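LBCATS-a (Synthetic construct, PDB 5EY5) probably cleaves indole-3-glycerol phosphate to indole and glyceraldehyde 3-phosphate as the alpha chain of a tryptophan synthase. Local coordinates at residues M165-A170 / K202-P207; I23-G26 / T32-E35; Y109-F114 / A136-A141; T77-F82 / V115-E120; N2-A7 / A45-L50. All blocks are in the same frame, centred on the assembly; numbering follows the deposited sequence.

Contact 1: residues M165-A170 / K202-P207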
# COMPACT_ATOMS: atom_id res chain seq x y z
N MET A 165 -15.82 -43.90 22.44
CA MET A 165 -14.52 -44.04 21.80
C MET A 165 -13.39 -43.62 22.73
O MET A 165 -12.34 -44.28 22.78
CB MET A 165 -14.54 -43.24 20.50
CG MET A 165 -13.40 -43.52 19.56
SD MET A 165 -12.02 -42.52 20.08
CE MET A 165 -12.80 -40.92 20.19
N ILE A 166 -13.57 -42.53 23.48
CA ILE A 166 -12.54 -42.11 24.43
C ILE A 166 -12.35 -43.17 25.51
O ILE A 166 -11.25 -43.67 25.73
CB ILE A 166 -12.89 -40.75 25.05
CG1 ILE A 166 -12.64 -39.60 24.06
CG2 ILE A 166 -12.09 -40.55 26.32
CD1 ILE A 166 -13.43 -38.32 24.36
N ALA A 167 -13.44 -43.51 26.21
CA ALA A 167 -13.36 -44.49 27.28
C ALA A 167 -12.84 -45.85 26.81
O ALA A 167 -12.37 -46.64 27.64
CB ALA A 167 -14.73 -44.66 27.94
N LYS A 168 -12.90 -46.14 25.51
CA LYS A 168 -12.38 -47.41 25.03
C LYS A 168 -10.86 -47.45 25.10
O LYS A 168 -10.28 -48.53 25.26
CB LYS A 168 -12.85 -47.66 23.59
N HIS A 169 -10.20 -46.31 24.97
CA HIS A 169 -8.74 -46.27 25.00
C HIS A 169 -8.20 -45.75 26.32
O HIS A 169 -6.98 -45.80 26.53
CB HIS A 169 -8.21 -45.41 23.85
N ALA A 170 -9.06 -45.28 27.21
CA ALA A 170 -8.60 -44.67 28.45
C ALA A 170 -8.14 -45.72 29.46
O ALA A 170 -8.64 -46.84 29.49
CB ALA A 170 -9.71 -43.82 29.07
N LYS A 202 -20.37 -42.83 32.72
CA LYS A 202 -20.50 -44.28 32.73
C LYS A 202 -21.04 -44.94 31.42
O LYS A 202 -22.17 -45.37 31.35
CB LYS A 202 -21.23 -44.70 33.97
CG LYS A 202 -20.54 -44.21 35.24
CD LYS A 202 -20.63 -42.72 35.44
N HIS A 203 -20.19 -44.95 30.40
CA HIS A 203 -19.93 -46.01 29.45
C HIS A 203 -18.60 -46.60 29.86
O HIS A 203 -17.95 -47.29 29.12
CB HIS A 203 -19.67 -45.52 28.03
CG HIS A 203 -20.64 -44.52 27.53
ND1 HIS A 203 -20.95 -44.42 26.19
CD2 HIS A 203 -21.34 -43.55 28.15
CE1 HIS A 203 -21.81 -43.44 26.02
NE2 HIS A 203 -22.08 -42.91 27.20
N THR A 204 -18.14 -46.27 31.05
CA THR A 204 -16.91 -46.88 31.50
C THR A 204 -17.03 -47.11 33.00
O THR A 204 -17.82 -46.45 33.68
CB THR A 204 -15.71 -45.98 31.23
OG1 THR A 204 -14.53 -46.58 31.77
CG2 THR A 204 -15.94 -44.64 31.90
N ASP A 205 -16.23 -48.03 33.52
CA ASP A 205 -16.11 -48.19 34.96
C ASP A 205 -14.84 -47.58 35.51
O ASP A 205 -14.55 -47.75 36.70
CB ASP A 205 -16.22 -49.66 35.34
CG ASP A 205 -17.61 -50.18 35.16
OD1 ASP A 205 -17.77 -51.34 34.73
OD2 ASP A 205 -18.56 -49.40 35.42
N LEU A 206 -14.08 -46.86 34.69
CA LEU A 206 -12.89 -46.20 35.19
C LEU A 206 -13.28 -45.13 36.21
O LEU A 206 -14.37 -44.58 36.16
CB LEU A 206 -12.11 -45.55 34.04
CG LEU A 206 -11.32 -46.44 33.08
CD1 LEU A 206 -10.60 -45.60 32.03
CD2 LEU A 206 -10.31 -47.30 33.84
N PRO A 207 -12.39 -44.81 37.15
CA PRO A 207 -12.64 -43.66 38.02
C PRO A 207 -12.73 -42.40 37.18
O PRO A 207 -12.06 -42.27 36.15
CB PRO A 207 -11.43 -43.63 38.95
CG PRO A 207 -10.76 -44.97 38.79
CD PRO A 207 -11.09 -45.45 37.41
O HOH W 1 -13.17 -47.75 30.08

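Contact 2: residues I23-G26 / T32-E35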
# COMPACT_ATOMS: atom_id res chain seq x y z
N ILE A 23 0.91 -29.24 39.55
CA ILE A 23 1.87 -28.14 39.46
C ILE A 23 2.71 -28.29 38.20
O ILE A 23 2.89 -29.39 37.67
CB ILE A 23 2.82 -28.06 40.69
CG1 ILE A 23 3.59 -29.38 40.85
CG2 ILE A 23 2.05 -27.65 41.94
CD1 ILE A 23 4.63 -29.32 41.94
N THR A 24 3.24 -27.17 37.73
CA THR A 24 4.18 -27.18 36.62
C THR A 24 5.57 -27.56 37.13
O THR A 24 6.08 -26.93 38.05
CB THR A 24 4.23 -25.82 35.93
OG1 THR A 24 2.97 -25.54 35.31
CG2 THR A 24 5.35 -25.77 34.86
N ALA A 25 6.19 -28.56 36.52
CA ALA A 25 7.53 -28.94 36.93
C ALA A 25 8.55 -27.88 36.53
O ALA A 25 8.57 -27.43 35.37
CB ALA A 25 7.92 -30.30 36.33
N GLY A 26 9.43 -27.51 37.47
CA GLY A 26 10.44 -26.50 37.22
C GLY A 26 9.99 -25.07 37.46
O GLY A 26 10.73 -24.14 37.12
N THR A 32 12.55 -26.69 43.85
CA THR A 32 11.33 -26.26 44.53
C THR A 32 10.16 -27.17 44.18
O THR A 32 9.28 -27.40 45.02
CB THR A 32 11.03 -24.80 44.17
OG1 THR A 32 12.15 -23.99 44.54
CG2 THR A 32 9.79 -24.31 44.91
N THR A 33 10.13 -27.69 42.95
CA THR A 33 9.12 -28.68 42.58
C THR A 33 9.19 -29.89 43.49
O THR A 33 8.17 -30.36 44.01
CB THR A 33 9.30 -29.11 41.12
OG1 THR A 33 9.31 -27.97 40.25
CG2 THR A 33 8.18 -30.05 40.72
N LEU A 34 10.38 -30.47 43.60
CA LEU A 34 10.62 -31.58 44.52
C LEU A 34 10.07 -31.27 45.91
O LEU A 34 9.27 -32.03 46.46
CB LEU A 34 12.12 -31.87 44.59
CG LEU A 34 12.50 -33.18 45.25
CD1 LEU A 34 11.66 -34.30 44.64
CD2 LEU A 34 13.98 -33.43 45.04
N GLU A 35 10.52 -30.17 46.51
CA GLU A 35 9.98 -29.74 47.80
C GLU A 35 8.45 -29.68 47.76
O GLU A 35 7.78 -30.12 48.70
CB GLU A 35 10.54 -28.38 48.19
CG GLU A 35 11.91 -28.43 48.85
CD GLU A 35 12.14 -27.24 49.79
OE1 GLU A 35 12.56 -26.16 49.31
OE2 GLU A 35 11.89 -27.39 51.01
O HOH W 2 6.76 -26.44 40.74

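Contact 3: residues Y109-F114 / A136-A141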
# COMPACT_ATOMS: atom_id res chain seq x y z
N TYR A 109 11.17 -36.44 21.57
CA TYR A 109 11.86 -37.32 22.52
C TYR A 109 11.95 -38.72 21.95
O TYR A 109 13.01 -39.36 22.01
CB TYR A 109 11.14 -37.36 23.88
CG TYR A 109 12.00 -37.98 24.99
CD1 TYR A 109 12.76 -37.18 25.84
CD2 TYR A 109 12.05 -39.36 25.17
CE1 TYR A 109 13.53 -37.72 26.86
CE2 TYR A 109 12.83 -39.92 26.19
CZ TYR A 109 13.57 -39.09 27.03
OH TYR A 109 14.37 -39.62 28.03
N GLY A 110 10.86 -39.20 21.34
CA GLY A 110 10.78 -40.54 20.81
C GLY A 110 9.70 -41.24 21.60
O GLY A 110 9.82 -41.35 22.82
N ILE A 111 8.63 -41.67 20.93
CA ILE A 111 7.42 -42.10 21.64
C ILE A 111 7.73 -43.28 22.56
O ILE A 111 7.48 -43.24 23.77
CB ILE A 111 6.31 -42.44 20.64
CG1 ILE A 111 5.82 -41.18 19.93
CG2 ILE A 111 5.17 -43.13 21.34
CD1 ILE A 111 4.81 -41.47 18.84
N GLU A 112 8.25 -44.36 21.98
CA GLU A 112 8.55 -45.55 22.77
C GLU A 112 9.66 -45.26 23.77
O GLU A 112 9.60 -45.70 24.93
CB GLU A 112 8.91 -46.71 21.86
CG GLU A 112 9.91 -46.35 20.76
CD GLU A 112 11.33 -46.80 21.09
OE1 GLU A 112 12.25 -46.46 20.32
OE2 GLU A 112 11.52 -47.50 22.11
N ARG A 113 10.66 -44.48 23.36
CA ARG A 113 11.72 -44.12 24.28
C ARG A 113 11.18 -43.32 25.46
O ARG A 113 11.71 -43.42 26.58
CB ARG A 113 12.79 -43.33 23.53
CG ARG A 113 13.82 -42.68 24.42
CD ARG A 113 14.85 -41.93 23.59
NE ARG A 113 15.78 -41.22 24.45
CZ ARG A 113 15.92 -39.91 24.48
NH1 ARG A 113 15.21 -39.13 23.68
NH2 ARG A 113 16.79 -39.36 25.32
N PHE A 114 10.12 -42.54 25.23
CA PHE A 114 9.55 -41.72 26.29
C PHE A 114 8.76 -42.56 27.29
O PHE A 114 8.91 -42.41 28.50
CB PHE A 114 8.67 -40.63 25.70
CG PHE A 114 7.85 -39.91 26.72
CD1 PHE A 114 8.41 -38.93 27.51
CD2 PHE A 114 6.53 -40.22 26.90
CE1 PHE A 114 7.66 -38.28 28.46
CE2 PHE A 114 5.77 -39.57 27.87
CZ PHE A 114 6.34 -38.60 28.63
N ALA A 136 -3.72 -41.14 18.81
CA ALA A 136 -2.97 -41.67 19.94
C ALA A 136 -2.58 -43.14 19.77
O ALA A 136 -2.08 -43.75 20.72
CB ALA A 136 -3.77 -41.50 21.23
N ALA A 137 -2.77 -43.72 18.59
CA ALA A 137 -2.50 -45.15 18.43
C ALA A 137 -1.07 -45.51 18.85
O ALA A 137 -0.86 -46.51 19.55
CB ALA A 137 -2.77 -45.59 16.99
N ASP A 138 -0.08 -44.72 18.42
CA ASP A 138 1.32 -45.05 18.72
C ASP A 138 1.61 -44.94 20.21
O ASP A 138 2.18 -45.86 20.82
CB ASP A 138 2.26 -44.15 17.92
CG ASP A 138 2.31 -44.48 16.43
OD1 ASP A 138 2.79 -43.62 15.65
OD2 ASP A 138 1.87 -45.58 16.03
N LEU A 139 1.28 -43.80 20.82
CA LEU A 139 1.53 -43.62 22.25
C LEU A 139 0.78 -44.67 23.07
O LEU A 139 1.32 -45.19 24.06
CB LEU A 139 1.14 -42.20 22.68
CG LEU A 139 1.41 -41.84 24.16
CD1 LEU A 139 2.88 -41.99 24.50
CD2 LEU A 139 0.93 -40.44 24.51
N ALA A 140 -0.45 -44.99 22.67
CA ALA A 140 -1.27 -45.93 23.44
C ALA A 140 -0.68 -47.33 23.44
O ALA A 140 -0.76 -48.04 24.46
CB ALA A 140 -2.69 -45.95 22.89
N ALA A 141 -0.09 -47.77 22.33
CA ALA A 141 0.49 -49.11 22.31
C ALA A 141 1.77 -49.17 23.14
O ALA A 141 2.02 -50.17 23.83
CB ALA A 141 0.75 -49.54 20.87

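Contact 4: residues T77-F82 / V115-E120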
# COMPACT_ATOMS: atom_id res chain seq x y z
N THR A 77 13.73 -29.45 31.30
CA THR A 77 13.61 -30.36 30.17
C THR A 77 12.96 -31.65 30.64
O THR A 77 12.86 -31.91 31.85
CB THR A 77 14.97 -30.70 29.54
OG1 THR A 77 15.77 -31.39 30.51
CG2 THR A 77 15.70 -29.42 29.08
N LEU A 78 12.51 -32.47 29.69
CA LEU A 78 11.96 -33.78 30.02
C LEU A 78 12.96 -34.59 30.84
O LEU A 78 12.63 -35.10 31.92
CB LEU A 78 11.58 -34.54 28.75
CG LEU A 78 10.11 -34.47 28.35
CD1 LEU A 78 9.87 -35.33 27.13
CD2 LEU A 78 9.25 -34.92 29.53
N ASP A 79 14.19 -34.69 30.35
CA ASP A 79 15.22 -35.44 31.07
C ASP A 79 15.38 -34.96 32.51
O ASP A 79 15.65 -35.78 33.40
CB ASP A 79 16.55 -35.35 30.33
CG ASP A 79 16.62 -36.27 29.12
OD1 ASP A 79 16.14 -37.42 29.22
OD2 ASP A 79 17.16 -35.85 28.08
N LYS A 80 15.23 -33.66 32.75
CA LYS A 80 15.41 -33.13 34.10
C LYS A 80 14.23 -33.46 35.02
O LYS A 80 14.41 -33.70 36.21
CB LYS A 80 15.63 -31.61 34.05
CG LYS A 80 17.04 -31.20 33.62
CD LYS A 80 17.14 -29.71 33.33
CE LYS A 80 18.50 -29.33 32.79
NZ LYS A 80 18.52 -27.92 32.27
N VAL A 81 13.02 -33.49 34.48
CA VAL A 81 11.89 -33.88 35.31
C VAL A 81 11.96 -35.37 35.62
O VAL A 81 11.66 -35.80 36.75
CB VAL A 81 10.56 -33.48 34.63
CG1 VAL A 81 9.36 -33.63 35.61
CG2 VAL A 81 10.66 -32.03 34.14
N PHE A 82 12.40 -36.18 34.65
CA PHE A 82 12.67 -37.60 34.90
C PHE A 82 13.64 -37.80 36.05
O PHE A 82 13.43 -38.65 36.93
CB PHE A 82 13.20 -38.26 33.63
CG PHE A 82 12.14 -38.62 32.63
CD1 PHE A 82 10.95 -39.20 33.04
CD2 PHE A 82 12.34 -38.40 31.28
CE1 PHE A 82 9.97 -39.53 32.11
CE2 PHE A 82 11.37 -38.74 30.35
CZ PHE A 82 10.19 -39.30 30.76
N VAL A 115 7.91 -43.45 26.78
CA VAL A 115 7.16 -44.34 27.65
C VAL A 115 8.09 -45.28 28.40
O VAL A 115 7.87 -45.61 29.57
CB VAL A 115 6.10 -45.12 26.84
CG1 VAL A 115 5.19 -45.91 27.77
CG2 VAL A 115 5.29 -44.15 25.99
N LYS A 116 9.16 -45.75 27.74
CA LYS A 116 10.13 -46.59 28.44
C LYS A 116 10.78 -45.84 29.59
O LYS A 116 10.91 -46.37 30.70
CB LYS A 116 11.19 -47.11 27.46
CG LYS A 116 12.14 -48.14 28.06
CD LYS A 116 13.34 -48.41 27.15
CE LYS A 116 14.30 -49.40 27.79
NZ LYS A 116 15.55 -49.59 26.99
N GLU A 117 11.19 -44.59 29.36
CA GLU A 117 11.75 -43.79 30.44
C GLU A 117 10.71 -43.51 31.52
O GLU A 117 11.07 -43.42 32.70
CB GLU A 117 12.33 -42.49 29.89
CG GLU A 117 12.85 -41.55 30.96
CD GLU A 117 14.25 -41.91 31.44
OE1 GLU A 117 15.11 -41.00 31.48
OE2 GLU A 117 14.49 -43.09 31.76
N CYS A 118 9.44 -43.36 31.14
CA CYS A 118 8.40 -43.22 32.15
C CYS A 118 8.39 -44.41 33.10
O CYS A 118 8.37 -44.25 34.32
CB CYS A 118 7.02 -43.07 31.50
SG CYS A 118 6.68 -41.42 30.91
N ALA A 119 8.41 -45.63 32.54
CA ALA A 119 8.32 -46.82 33.36
C ALA A 119 9.56 -46.99 34.22
O ALA A 119 9.46 -47.47 35.36
CB ALA A 119 8.11 -48.06 32.48
N GLU A 120 10.72 -46.59 33.72
CA GLU A 120 11.93 -46.80 34.51
C GLU A 120 12.08 -45.74 35.59
O GLU A 120 12.57 -46.03 36.69
CB GLU A 120 13.16 -46.83 33.60
CG GLU A 120 13.03 -47.80 32.44
CD GLU A 120 14.35 -48.05 31.74
OE1 GLU A 120 14.87 -49.18 31.84
OE2 GLU A 120 14.87 -47.11 31.11

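Contact 5: residues N2-A7 / A45-L50. With G3P (sn-glycerol-3-phosphate), chain E.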
# COMPACT_ATOMS: atom_id res chain seq x y z
N ASN A 2 -0.96 -50.78 38.26
CA ASN A 2 -0.56 -49.38 38.22
C ASN A 2 -0.83 -48.71 39.57
O ASN A 2 -1.85 -48.97 40.22
CB ASN A 2 -1.30 -48.66 37.09
CG ASN A 2 -0.67 -47.31 36.72
OD1 ASN A 2 -0.86 -46.31 37.41
ND2 ASN A 2 0.08 -47.29 35.61
N ARG A 3 0.10 -47.85 39.99
CA ARG A 3 -0.09 -47.05 41.20
C ARG A 3 -1.40 -46.27 41.16
O ARG A 3 -2.02 -46.02 42.21
CB ARG A 3 1.08 -46.09 41.41
CG ARG A 3 2.36 -46.76 41.85
CD ARG A 3 3.42 -45.72 42.21
NE ARG A 3 4.71 -46.33 42.53
CZ ARG A 3 5.73 -46.44 41.69
NH1 ARG A 3 5.63 -45.98 40.45
NH2 ARG A 3 6.86 -47.01 42.09
N ILE A 4 -1.80 -45.80 39.98
CA ILE A 4 -3.05 -45.05 39.90
C ILE A 4 -4.23 -45.94 40.30
O ILE A 4 -5.07 -45.56 41.12
CB ILE A 4 -3.25 -44.47 38.49
CG1 ILE A 4 -2.19 -43.40 38.20
CG2 ILE A 4 -4.64 -43.88 38.37
CD1 ILE A 4 -2.18 -42.94 36.75
N ALA A 5 -4.29 -47.14 39.73
CA ALA A 5 -5.34 -48.08 40.09
C ALA A 5 -5.30 -48.40 41.59
O ALA A 5 -6.34 -48.42 42.25
CB ALA A 5 -5.22 -49.36 39.26
N GLU A 6 -4.10 -48.65 42.13
CA GLU A 6 -3.99 -48.96 43.55
C GLU A 6 -4.51 -47.81 44.41
O GLU A 6 -5.25 -48.04 45.38
CB GLU A 6 -2.54 -49.27 43.93
CG GLU A 6 -1.90 -50.34 43.08
CD GLU A 6 -0.50 -50.71 43.54
OE1 GLU A 6 0.18 -49.85 44.16
OE2 GLU A 6 -0.08 -51.86 43.29
N ALA A 7 -4.16 -46.58 44.07
CA ALA A 7 -4.65 -45.42 44.81
C ALA A 7 -6.18 -45.34 44.81
O ALA A 7 -6.79 -45.10 45.85
CB ALA A 7 -4.05 -44.15 44.24
N ALA A 45 -2.41 -35.28 49.20
CA ALA A 45 -2.63 -35.53 47.79
C ALA A 45 -2.55 -37.02 47.49
O ALA A 45 -1.71 -37.74 48.04
CB ALA A 45 -1.60 -34.78 46.95
N ASP A 46 -3.45 -37.49 46.63
CA ASP A 46 -3.52 -38.91 46.32
C ASP A 46 -2.81 -39.25 45.04
O ASP A 46 -2.26 -40.35 44.91
CB ASP A 46 -4.97 -39.36 46.22
CG ASP A 46 -5.73 -39.18 47.51
OD1 ASP A 46 -5.54 -40.01 48.42
OD2 ASP A 46 -6.50 -38.20 47.62
N ILE A 47 -2.84 -38.33 44.09
CA ILE A 47 -2.14 -38.44 42.82
C ILE A 47 -1.62 -37.05 42.53
O ILE A 47 -2.28 -36.06 42.85
CB ILE A 47 -3.06 -38.91 41.68
CG1 ILE A 47 -3.68 -40.28 42.00
CG2 ILE A 47 -2.29 -38.88 40.34
CD1 ILE A 47 -4.87 -40.66 41.10
N ILE A 48 -0.43 -36.97 41.95
CA ILE A 48 0.19 -35.69 41.64
C ILE A 48 0.37 -35.61 40.14
O ILE A 48 0.98 -36.51 39.54
CB ILE A 48 1.52 -35.50 42.37
CG1 ILE A 48 1.26 -35.30 43.86
CG2 ILE A 48 2.28 -34.32 41.75
CD1 ILE A 48 2.47 -35.44 44.72
N GLU A 49 -0.19 -34.56 39.54
CA GLU A 49 0.07 -34.21 38.16
C GLU A 49 1.24 -33.24 38.10
O GLU A 49 1.24 -32.21 38.79
CB GLU A 49 -1.16 -33.59 37.51
CG GLU A 49 -2.31 -34.55 37.30
CD GLU A 49 -3.54 -33.88 36.69
OE1 GLU A 49 -4.61 -34.52 36.68
OE2 GLU A 49 -3.43 -32.73 36.22
N LEU A 50 2.23 -33.57 37.27
CA LEU A 50 3.36 -32.69 36.99
C LEU A 50 3.25 -32.23 35.55
O LEU A 50 3.26 -33.05 34.62
CB LEU A 50 4.69 -33.42 37.23
CG LEU A 50 5.04 -33.65 38.70
CD1 LEU A 50 6.33 -34.48 38.85
CD2 LEU A 50 5.19 -32.33 39.42
O1 G3P E . -4.95 -30.88 35.35
C1 G3P E . -4.87 -29.67 34.67
C2 G3P E . -5.07 -28.50 35.63
O2 G3P E . -4.59 -27.35 34.98
C3 G3P E . -6.54 -28.34 36.05
O1P G3P E . -7.14 -27.18 35.51
O4P G3P E . -5.73 -25.18 36.27
O2P G3P E . -8.19 -24.81 35.91
O3P G3P E . -7.45 -26.11 37.83
P G3P E . -7.12 -25.78 36.40

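Contact 1: residues M165-A170 / K202-P207
Ala167 presents its methyl to the flank of Thr204: Ala167 CB lies 3.7 Å from Thr204 CB, with Thr204 CG2 slightly farther from that methyl at 4.1 Å. One turn's reach further along, Leu206 sends a single branch to Ala170: its CD1 lies 3.6 Å from Ala170 CB and 3.4 Å from Ala170 O, thus lodging beside both the methyl and the carbonyl. No direct hydrogen bond joins the two segments. A water sits between them instead, donating to Ala167 O at 2.8 Å and also meeting Thr204 OG1, though that second leg is so short that its detail is doubtful. The Thr204 hydroxyl is turned opposite its own backbone N (chi1 176°), which turns OG1 forward along the chain, where it accepts from Leu206 N at 3.0 Å in a nearly straight bond of 171°. This is an ST turn, and it fixes the backbone that carries Leu206 toward the helix. A valine in place of Thr204 would probably leave the amide of Leu206 without its acceptor and the turn free to shift. Beyond the pair, the His203 side chain touches Asp160, Ile163 and Lys164 of the same helix, and Pro207 is backbone-bonded to Val174. The arrangement belongs to the outer layer of a TIM barrel, where helix 160-169 lies against the loop that leads into strand 208-211.

Contact 2: residues I23-G26 / T32-E35
Thr33 meets the end of strand 18-24 with both branches of its side chain, one polar and one apolar. The direct polar link is a hydrogen bond from Gly26 N to Thr33 OG1, 2.8 Å long with an N-H...O angle of 155°. A water adds an indirect link: it donates to Thr24 O at 2.8 Å and accepts from Thr33 OG1 at 3.0 Å. Asp29 O, in the connection between strand and helix, is a second acceptor near the same hydroxyl, so the two probably share its one proton. The apolar contact is made by the methyl. With OG1 beside the backbone N (chi1 -54°), CG2 falls opposite that N and reaches Ile23 CD1 at 3.8 Å, the two side chains running past each other in opposite senses, and comes within 4.0 Å of Ala25 CA. Leu50 of the next strand and Met84 of helix 78-91 also touch Thr33. This is the first beta-alpha-beta unit of the barrel, where strand 18-24 gives way to helix 30-42. One buried threonine thus accepts from the amide of Gly26 and holds the water that donates to Thr24 O, while its methyl packs on Ile23, tying strand end to helix.

Contact 3: residues Y109-F114 / A136-A141
Two neighbouring helices of the TIM-barrel outer layer, 111-121 and 137-146, meet near their N-terminal ends through Ile111 and the pair Asp138 and Leu139; strand 125-127 comes between them in the chain. Ile111 does most of the touching, and its two branches divide the work. CG2 rests on the backbone of the second helix, 3.8 Å from Leu139 CA and 4.0 Å from Leu139 N, while CD1 reaches Asp138 CB at 3.8 Å. The Ile111 and Asp138 side chains cross nearly at right angles, and the isoleucine meets the CB of the aspartate. CG1 of Ile111 lies opposite the carbonyl carbon (chi1 -68°), an orientation that carries CD1 out to Asp138 and leaves CG2 over Leu139. Leu139 returns the contact through CD1, 4.1 Å from Ile111 CG2, and extends inward to Leu126, Val128 and Leu131 beneath the helices. Tyr103 of helix 103-109 also packs on Ile111. The turn before Ile111 is made by Gly110, which leaves helix 103-109 with a positive phi of 117° and serves at the same time as the N-cap of the next helix. Across that turn Arg113 reaches back: NH1 donates to Tyr109 O at 2.8 Å, nearly within the guanidinium plane, and that same NH1 lies over the centre of the Tyr109 ring.

Contact 4: residues T77-F82 / V115-E120
The helical segments 78-82 and 115-120 run nearly parallel, their axes 19° apart and 11.2 Å distant at closest approach, with the CA atoms of Phe82 and Cys118 nearest each other at 7.6 Å. Phe82 fills the interval. Its ring receives Glu117 CG over the centre of one face, a CH-pi contact, and has Cys118 SG at its edge, close to the ring plane and 4.0 Å from Phe82 CE1, a sulfur-aromatic contact. Glu117 CG lies opposite its backbone N (chi1 176°), which sets this methylene over the ring; the bend at the next torsion then carries the carboxylate back toward the side of Phe82 CB, its plane 68° from that of the ring. In the TIM barrel these are neighbouring helices of the outer layer, with strand 97-100 and the short helix 103-109 between them in sequence; Phe99 of that strand meets the ring of Phe82. An alanine in place of Phe82 would probably open a gap between the helices, leaving the methylenes of Glu117 and the thiol of Cys118 without their aromatic partner. Two like charges approach at the exposed side of the pair, where Asp79 OD1 and Glu117 OE1 are 4.4 Å apart. Each has a partner that probably eases this: Asp79 OD1 is hydrogen-bonded to Tyr109 OH, and Glu117 OE1 makes a long, weak ion pair with Arg86. At the start of helix 78-91, Thr77 is the N-cap, its OG1 accepting from Lys80 N at 3.2 Å.

Contact 5: residues N2-A7 / A45-L50
Ile47 is covered by Ile4 and Ala7 of a helix that precedes the first barrel strand, and only two residues further on Glu49 accepts a hydrogen bond from the bound ligand; floor and pocket of the barrel are thus served by one short run of chain. The covering contact is mainly apolar, without a hydrogen bond between the segments, and rather loose. Ile4 CG2 meets Ile47 CD1 at 4.2 Å, and Ala7 CB lies 4.5 Å from Ile47 CG1 and 4.3 Å from Asp46 O. Val98 of the adjoining strand touches both isoleucines. Helix 3-14 is started by Asn2, whose OD1 accepts from Ile4 N at 2.8 Å, in the carbonyl plane on a lone pair; its ND2 reaches Asp124 O and Gly147 O, so the cap also fastens the helix across the barrel end. Asp46 turns its carboxylate elsewhere, to a salt bridge with Arg261. Past Ile47 the chain becomes strand 48-51, and Glu49, extended beyond CG (chi2 178°), delivers OE2 to the glycerol end of sn-glycerol-3-phosphate, whose O1 donates to it at 2.5 Å. Tyr175 and the amides of Gly184, Gly213, Gly233 and Ser234 supply further hydrogen bonds to the ligand. The chemistry therefore changes within two residues: apolar side chains stop one end of the barrel, and a carboxylate accepts from a ligand hydroxyl inside it.

How the contacts relate
The contacts are spread round one eight-stranded parallel TIM barrel. The centre of contact 5 lies nearest the centre of the chain, about 9 Å away; contact 5 touches contact 2 through neighbouring strands 18-24 and 48-51, and along the chain contact 2 is nested within the loop it closes. Contact 2 packs against contact 4 through Ala25 and Val81. Contacts 3 and 4 share helix 111-121, alternate along the chain and have centres about 13 Å apart, joined by Phe114 to Phe82. Contact 1, the last along the chain, touches none of the others; its centre is about 30 Å from that of contact 2, on the opposite side of the chain's centre. Packing thus runs from the ligand-binding strand outward to successive helices.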